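Local structure of putative hyaluronoglucosaminidase (Clostridium perfringens, 6PWI) at residues 261-264 with 270-273; 255-260 with 276-281; 524-529 with 551-556. The protein probably acts as a family 84 glycoside hydrolase with hexosaminidase activity, the present chain being one piece of a longer secreted, cell-wall-anchored protein. All blocks are in the same frame, centred on the assembly; numbering follows the deposited sequence.

Contact 1 of 3, residues 261-264 with 270-273; sequences DGMN and SYKA
Ser270, in the first turn of helix 268-286, faces Asn264 at the end of the loop that leads into that helix. Its CB points at the loop, and OG comes to 3.3 Å from Asn264 O and 3.5 Å from Asn264 OD1. Both are van der Waals approaches: Ser270 OG and Asn264 OD1 take their hydrogen bonds from Ser267 N and Gly266 N, close by in the chain.

At Tyr271 the loop meets both backbone and ring. Asn264 O lies 3.3 Å from Tyr271 CA, a CH...O contact bent to 122° at the hydrogen, and it stands at the ring edge, close to the ring plane. The CD1-CE1 side of the ring is met by Met263, whose chain turns at chi2 (77°) and carries CE to 3.7 Å from Tyr271 CE1, approaching the ring at a slant. Tyr271 OH is held by a hydrogen bond to Asp313.

That bond ties the tyrosine to helix 304-321, where Met263 also packs on Leu310. Met263 thus packs between helices 268-286 and 304-321, in the loop after the third strand, 250-255, of the family 84 catalytic (β/α)8 TIM barrel.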
loop_
_atom_site.group_PDB
_atom_site.type_symbol
_atom_site.label_atom_id
_atom_site.label_comp_id
_atom_site.label_asym_id
_atom_site.label_seq_id
_atom_site.Cartn_x
_atom_site.Cartn_y
_atom_site.Cartn_z
ATOM N N ASP A 261 13.743 30.505 0.819
ATOM C CA ASP A 261 13.632 31.285 -0.406
ATOM C C ASP A 261 12.198 31.238 -0.925
ATOM O O ASP A 261 11.938 31.659 -2.047
ATOM C CB ASP A 261 14.553 30.748 -1.508
ATOM C CG ASP A 261 15.908 30.251 -1.028
ATOM O OD1 ASP A 261 16.578 30.999 -0.272
ATOM O OD2 ASP A 261 16.287 29.119 -1.418
ATOM N N GLY A 262 11.277 30.723 -0.105
ATOM C CA GLY A 262 9.926 30.431 -0.551
ATOM C C GLY A 262 9.038 31.670 -0.661
ATOM O O GLY A 262 9.500 32.806 -0.563
ATOM N N MET A 263 7.746 31.406 -0.877
ATOM C CA MET A 263 6.675 32.384 -0.932
ATOM C C MET A 263 7.013 33.609 -0.083
ATOM O O MET A 263 7.212 33.505 1.125
ATOM C CB MET A 263 5.398 31.736 -0.393
ATOM C CG MET A 263 4.143 32.300 -0.984
ATOM S SD MET A 263 3.880 31.653 -2.635
ATOM C CE MET A 263 2.414 32.583 -3.077
ATOM N N ASN A 264 7.038 34.775 -0.739
ATOM C CA ASN A 264 7.421 36.042 -0.130
ATOM C C ASN A 264 6.171 36.804 0.316
ATOM O O ASN A 264 5.372 37.256 -0.506
ATOM C CB ASN A 264 8.299 36.847 -1.090
ATOM C CG ASN A 264 8.925 38.086 -0.485
ATOM O OD1 ASN A 264 8.532 38.546 0.587
ATOM N ND2 ASN A 264 9.899 38.643 -1.182
ATOM N N SER A 270 4.718 41.744 -3.567
ATOM C CA SER A 270 5.639 40.614 -3.660
ATOM C C SER A 270 4.901 39.278 -3.583
ATOM O O SER A 270 5.297 38.310 -4.236
ATOM C CB SER A 270 6.738 40.695 -2.623
ATOM O OG SER A 270 6.264 40.318 -1.337
ATOM N N TYR A 271 3.842 39.235 -2.764
ATOM C CA TYR A 271 3.014 38.050 -2.628
ATOM C C TYR A 271 2.266 37.775 -3.931
ATOM O O TYR A 271 2.187 36.621 -4.355
ATOM C CB TYR A 271 2.061 38.175 -1.437
ATOM C CG TYR A 271 1.006 37.100 -1.386
ATOM C CD1 TYR A 271 1.326 35.803 -1.005
ATOM C CD2 TYR A 271 -0.305 37.373 -1.747
ATOM C CE1 TYR A 271 0.364 34.804 -0.980
ATOM C CE2 TYR A 271 -1.278 36.386 -1.727
ATOM C CZ TYR A 271 -0.942 35.099 -1.339
ATOM O OH TYR A 271 -1.899 34.127 -1.308
ATOM N N LYS A 272 1.719 38.831 -4.553
ATOM C CA LYS A 272 0.996 38.694 -5.811
ATOM C C LYS A 272 1.927 38.118 -6.878
ATOM O O LYS A 272 1.503 37.308 -7.700
ATOM C CB LYS A 272 0.375 40.020 -6.269
ATOM N N ALA A 273 3.201 38.537 -6.843
ATOM C CA ALA A 273 4.190 38.080 -7.807
ATOM C C ALA A 273 4.420 36.580 -7.631
ATOM O O ALA A 273 4.495 35.840 -8.615
ATOM C CB ALA A 273 5.469 38.877 -7.672
#

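Contact 2 of 3, residues 255-260 with 276-281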
loop_
_atom_site.group_PDB
_atom_site.type_symbol
_atom_site.label_atom_id
_atom_site.label_comp_id
_atom_site.label_asym_id
_atom_site.label_seq_id
_atom_site.Cartn_x
_atom_site.Cartn_y
_atom_site.Cartn_z
ATOM N N ILE A 255 4.053 20.282 -3.501
ATOM C CA ILE A 255 4.953 21.427 -3.527
ATOM C C ILE A 255 5.333 21.831 -2.099
ATOM O O ILE A 255 4.516 21.722 -1.187
ATOM C CB ILE A 255 4.318 22.591 -4.318
ATOM C CG1 ILE A 255 5.285 23.762 -4.493
ATOM C CG2 ILE A 255 2.991 23.033 -3.707
ATOM C CD1 ILE A 255 4.877 24.719 -5.597
ATOM N N HIS A 256 6.578 22.299 -1.917
ATOM C CA HIS A 256 7.054 22.889 -0.673
ATOM C C HIS A 256 7.297 24.383 -0.868
ATOM O O HIS A 256 8.425 24.786 -1.135
ATOM C CB HIS A 256 8.397 22.270 -0.265
ATOM C CG HIS A 256 8.298 20.845 0.154
ATOM N ND1 HIS A 256 8.347 20.466 1.480
ATOM C CD2 HIS A 256 8.146 19.711 -0.567
ATOM C CE1 HIS A 256 8.235 19.154 1.559
ATOM N NE2 HIS A 256 8.105 18.668 0.314
ATOM N N PRO A 257 6.275 25.261 -0.771
ATOM C CA PRO A 257 6.484 26.691 -0.998
ATOM C C PRO A 257 6.848 27.583 0.190
ATOM O O PRO A 257 6.837 28.803 0.053
ATOM C CB PRO A 257 5.103 27.104 -1.516
ATOM C CG PRO A 257 4.151 26.246 -0.718
ATOM C CD PRO A 257 4.863 24.922 -0.543
ATOM N N PHE A 258 7.190 27.000 1.344
ATOM C CA PHE A 258 7.390 27.824 2.527
ATOM C C PHE A 258 8.813 27.691 3.055
ATOM O O PHE A 258 9.051 27.909 4.242
ATOM C CB PHE A 258 6.382 27.489 3.630
ATOM C CG PHE A 258 4.930 27.563 3.230
ATOM C CD1 PHE A 258 4.321 28.787 2.989
ATOM C CD2 PHE A 258 4.170 26.410 3.111
ATOM C CE1 PHE A 258 2.986 28.855 2.624
ATOM C CE2 PHE A 258 2.833 26.479 2.749
ATOM C CZ PHE A 258 2.243 27.701 2.505
ATOM N N LEU A 259 9.755 27.352 2.171
ATOM C CA LEU A 259 11.153 27.304 2.576
ATOM C C LEU A 259 11.680 28.731 2.748
ATOM O O LEU A 259 10.904 29.686 2.643
ATOM C CB LEU A 259 11.953 26.501 1.544
ATOM C CG LEU A 259 11.505 25.053 1.339
ATOM C CD1 LEU A 259 12.232 24.422 0.163
ATOM C CD2 LEU A 259 11.703 24.221 2.596
ATOM N N LYS A 260 12.993 28.852 3.027
ATOM C CA LYS A 260 13.686 30.119 3.236
ATOM C C LYS A 260 13.492 31.035 2.025
ATOM O O LYS A 260 13.097 32.190 2.182
ATOM C CB LYS A 260 15.170 29.908 3.570
ATOM N N GLU A 276 1.468 34.273 -8.583
ATOM C CA GLU A 276 1.401 34.110 -10.027
ATOM C C GLU A 276 2.201 32.877 -10.443
ATOM O O GLU A 276 1.783 32.127 -11.326
ATOM C CB GLU A 276 1.948 35.348 -10.741
ATOM C CG GLU A 276 0.923 36.454 -10.929
ATOM C CD GLU A 276 1.348 37.615 -11.821
ATOM O OE1 GLU A 276 2.350 37.471 -12.563
ATOM O OE2 GLU A 276 0.670 38.665 -11.775
ATOM N N LYS A 277 3.348 32.685 -9.781
ATOM C CA LYS A 277 4.283 31.630 -10.138
ATOM C C LYS A 277 3.755 30.275 -9.677
ATOM O O LYS A 277 3.778 29.320 -10.453
ATOM C CB LYS A 277 5.683 31.923 -9.593
ATOM C CG LYS A 277 6.125 33.364 -9.778
ATOM C CD LYS A 277 7.520 33.525 -10.310
ATOM C CE LYS A 277 7.823 34.978 -10.605
ATOM N NZ LYS A 277 9.255 35.274 -10.385
ATOM N N ILE A 278 3.264 30.202 -8.432
ATOM C CA ILE A 278 2.751 28.940 -7.920
ATOM C C ILE A 278 1.603 28.466 -8.813
ATOM O O ILE A 278 1.555 27.300 -9.201
ATOM C CB ILE A 278 2.390 28.999 -6.417
ATOM C CG1 ILE A 278 2.344 27.598 -5.798
ATOM C CG2 ILE A 278 1.093 29.761 -6.176
ATOM C CD1 ILE A 278 2.407 27.572 -4.284
ATOM N N ILE A 279 0.710 29.393 -9.175
ATOM C CA ILE A 279 -0.432 29.062 -10.009
ATOM C C ILE A 279 0.062 28.649 -11.395
ATOM O O ILE A 279 -0.491 27.733 -11.998
ATOM C CB ILE A 279 -1.460 30.216 -10.024
ATOM C CG1 ILE A 279 -2.300 30.213 -8.742
ATOM C CG2 ILE A 279 -2.342 30.170 -11.270
ATOM C CD1 ILE A 279 -3.086 31.479 -8.513
ATOM N N ALA A 280 1.123 29.300 -11.884
ATOM C CA ALA A 280 1.681 28.931 -13.175
ATOM C C ALA A 280 2.163 27.483 -13.107
ATOM O O ALA A 280 1.847 26.674 -13.979
ATOM C CB ALA A 280 2.787 29.880 -13.573
ATOM N N LYS A 281 2.902 27.167 -12.037
ATOM C CA LYS A 281 3.447 25.836 -11.849
ATOM C C LYS A 281 2.317 24.811 -11.786
ATOM O O LYS A 281 2.434 23.741 -12.378
ATOM C CB LYS A 281 4.334 25.759 -10.605
ATOM C CG LYS A 281 5.044 24.428 -10.413
ATOM C CD LYS A 281 5.742 23.926 -11.660
ATOM C CE LYS A 281 7.073 23.276 -11.361
ATOM N NZ LYS A 281 7.909 24.133 -10.485
#
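Pro257 and Ile278 make the nearest backbone approach, 8.2 Å between CA atoms, a spacing at which the end of strand 250-255, third in the (β/α)8 barrel, and helix 268-286 meet through side chains alone. Ile278 carries the contact from the helix. Its CG1 branch extends away from the backbone N (chi1 -160°, chi2 163°), and this extended chain reaches across to Ile255 and Pro257. Ile255, the last residue of the strand, sends out a similarly extended branch, and its CD1 comes within 3.8 Å of Ile278 CG1 and 4.0 Å of Ile278 CD1, the two chains slanting across one another. Pro257 adds its CB, 3.9 Å from Ile278 CD1. The same ring lays its CG over one face of Phe258, 3.7 Å above the plane and offset toward the rim. Val295 of the neighbouring strand 293-296 touches Ile255, Pro257 and Phe258, and Leu310 of helix 304-321 also packs on Pro257 and Phe258.

His256, between the two apolar residues, takes no part in this contact; its ND1 is hydrogen-bonded to Asp299 OD1, the predicted proton donor. No hydrogen bond or charge pair crosses this buried contact. Its cohesion is therefore purely apolar, a layer between barrel strand and outer helix, while the chain that supplies Ile255 and Pro257 offers the intervening histidine to the probable active site.

Contact 3 of 3, residues 524-529 with 551-556; sequences QEILDA and DSLRDL
Ile526 and Leu553 form the apolar heart of this helix pair. The CB of Ile526 points toward the partner helix, and its CG2 methyl, anti to the backbone N, lies 3.8 Å from Leu553 CG and 3.9 Å from Leu553 CD2. The two side chains cross at about a right angle. Leu527 repeats that crossing with Arg554, setting its CD1 3.8 Å from Arg554 CG, so the arginine contributes its aliphatic stem here. The backbones come close at the same place, with 5.6 Å between the CA atoms of Leu527 and Arg554.

The main polar interactions are made by the end of Arg554. Its chain runs straight and then bends at chi3 (-48°), which brings NH2 to Asp551 OD1 at 2.9 Å in a salt bridge one turn back on the same helix. The bond is nearly straight (169°) and lies in the guanidinium plane, on the anti side of OD1 and 24° out of the carboxylate plane; OD2 pairs with Lys547. NH1 and NE reach over to Thr530 O and Asn531 OD1; the three bonds fix the guanidinium, and these last two join the helices.

Helices 513-536 and 540-572 follow one another and run antiparallel across a short turn, a helical hairpin. With helices 467-475 and 613-623 against Leu553, it forms part of the C-terminal helical bundle.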
loop_
_atom_site.group_PDB
_atom_site.type_symbol
_atom_site.label_atom_id
_atom_site.label_comp_id
_atom_site.label_asym_id
_atom_site.label_seq_id
_atom_site.Cartn_x
_atom_site.Cartn_y
_atom_site.Cartn_z
ATOM N N GLN A 524 14.610 -26.126 6.538
ATOM C CA GLN A 524 14.766 -26.625 5.179
ATOM C C GLN A 524 13.783 -25.910 4.250
ATOM O O GLN A 524 14.107 -25.640 3.093
ATOM C CB GLN A 524 14.643 -28.151 5.123
ATOM C CG GLN A 524 15.108 -28.767 3.809
ATOM C CD GLN A 524 16.574 -28.543 3.506
ATOM O OE1 GLN A 524 17.444 -28.630 4.375
ATOM N NE2 GLN A 524 16.864 -28.256 2.245
ATOM N N GLU A 525 12.595 -25.592 4.780
ATOM C CA GLU A 525 11.572 -24.871 4.039
ATOM C C GLU A 525 12.049 -23.452 3.714
ATOM O O GLU A 525 11.847 -22.972 2.600
ATOM C CB GLU A 525 10.259 -24.881 4.817
ATOM C CG GLU A 525 9.189 -24.011 4.195
ATOM C CD GLU A 525 7.795 -24.226 4.762
ATOM O OE1 GLU A 525 7.325 -23.356 5.527
ATOM O OE2 GLU A 525 7.177 -25.263 4.428
ATOM N N ILE A 526 12.683 -22.785 4.689
ATOM C CA ILE A 526 13.239 -21.461 4.463
ATOM C C ILE A 526 14.289 -21.559 3.361
ATOM O O ILE A 526 14.246 -20.796 2.398
ATOM C CB ILE A 526 13.815 -20.851 5.758
ATOM C CG1 ILE A 526 12.721 -20.581 6.794
ATOM C CG2 ILE A 526 14.626 -19.598 5.452
ATOM C CD1 ILE A 526 13.247 -20.250 8.168
ATOM N N LEU A 527 15.211 -22.519 3.504
ATOM C CA LEU A 527 16.325 -22.667 2.583
ATOM C C LEU A 527 15.814 -22.933 1.167
ATOM O O LEU A 527 16.299 -22.332 0.209
ATOM C CB LEU A 527 17.239 -23.793 3.074
ATOM C CG LEU A 527 18.413 -24.127 2.153
ATOM C CD1 LEU A 527 19.350 -22.937 1.995
ATOM C CD2 LEU A 527 19.178 -25.337 2.664
ATOM N N ASP A 528 14.831 -23.831 1.044
ATOM C CA ASP A 528 14.273 -24.178 -0.254
ATOM C C ASP A 528 13.661 -22.943 -0.913
ATOM O O ASP A 528 13.808 -22.738 -2.118
ATOM C CB ASP A 528 13.272 -25.333 -0.151
ATOM C CG ASP A 528 13.925 -26.691 0.076
ATOM O OD1 ASP A 528 15.116 -26.848 -0.284
ATOM O OD2 ASP A 528 13.235 -27.586 0.614
ATOM N N ALA A 529 12.978 -22.126 -0.106
ATOM C CA ALA A 529 12.367 -20.904 -0.593
ATOM C C ALA A 529 13.432 -19.983 -1.190
ATOM O O ALA A 529 13.221 -19.398 -2.247
ATOM C CB ALA A 529 11.594 -20.241 0.525
ATOM N N ASP A 551 19.813 -13.664 -0.143
ATOM C CA ASP A 551 21.168 -14.178 -0.013
ATOM C C ASP A 551 21.535 -14.284 1.468
ATOM O O ASP A 551 22.103 -15.282 1.912
ATOM C CB ASP A 551 22.171 -13.311 -0.781
ATOM C CG ASP A 551 22.083 -13.443 -2.296
ATOM O OD1 ASP A 551 21.579 -14.484 -2.774
ATOM O OD2 ASP A 551 22.524 -12.498 -3.000
ATOM N N SER A 552 21.186 -13.247 2.234
ATOM C CA SER A 552 21.489 -13.231 3.653
ATOM C C SER A 552 20.690 -14.321 4.363
ATOM O O SER A 552 21.235 -15.058 5.180
ATOM C CB SER A 552 21.246 -11.867 4.232
ATOM O OG SER A 552 21.677 -11.814 5.577
ATOM N N LEU A 553 19.408 -14.447 4.004
ATOM C CA LEU A 553 18.535 -15.424 4.634
ATOM C C LEU A 553 18.967 -16.851 4.288
ATOM O O LEU A 553 18.847 -17.746 5.127
ATOM C CB LEU A 553 17.082 -15.171 4.222
ATOM C CG LEU A 553 16.062 -16.121 4.842
ATOM C CD1 LEU A 553 15.993 -15.942 6.348
ATOM C CD2 LEU A 553 14.691 -15.933 4.212
ATOM N N ARG A 554 19.444 -17.065 3.055
ATOM C CA ARG A 554 19.911 -18.384 2.661
ATOM C C ARG A 554 21.036 -18.823 3.600
ATOM O O ARG A 554 21.013 -19.932 4.131
ATOM C CB ARG A 554 20.363 -18.401 1.198
ATOM C CG ARG A 554 20.919 -19.742 0.734
ATOM C CD ARG A 554 21.405 -19.781 -0.703
ATOM N NE ARG A 554 20.429 -19.200 -1.617
ATOM C CZ ARG A 554 20.524 -17.985 -2.159
ATOM N NH1 ARG A 554 19.573 -17.544 -2.968
ATOM N NH2 ARG A 554 21.566 -17.215 -1.890
ATOM N N ASP A 555 21.990 -17.917 3.828
ATOM C CA ASP A 555 23.119 -18.166 4.707
ATOM C C ASP A 555 22.650 -18.428 6.142
ATOM O O ASP A 555 23.184 -19.327 6.796
ATOM C CB ASP A 555 24.168 -17.059 4.580
ATOM C CG ASP A 555 24.712 -16.904 3.165
ATOM O OD1 ASP A 555 24.617 -17.879 2.374
ATOM O OD2 ASP A 555 25.234 -15.811 2.854
ATOM N N LEU A 556 21.655 -17.659 6.624
ATOM C CA LEU A 556 21.121 -17.871 7.963
ATOM C C LEU A 556 20.553 -19.284 8.069
ATOM O O LEU A 556 20.771 -19.955 9.073
ATOM C CB LEU A 556 20.027 -16.851 8.308
ATOM C CG LEU A 556 20.429 -15.397 8.564
ATOM C CD1 LEU A 556 19.219 -14.623 9.058
ATOM C CD2 LEU A 556 21.575 -15.264 9.554
#

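In the fold
Contacts 1 and 2 belong to one βα unit of the eight-stranded barrel and share helix 268-286. Their centres lie 8 Å apart, and Met263 N meets Pro257 O at 2.9 Å, probably a hydrogen bond. Contact 2, deeper and wholly apolar, lies next to the barrel strands; contact 1, farther out along the same loop, is partly exposed and mixes polar backbone with an aromatic ring. Contact 3 stands apart, about 50 Å between centres from contact 2, on the opposite side of the chain's centre. It joins two helices in the C-terminal bundle, pairing an apolar interior with a partly exposed arginine, far from the predicted active site.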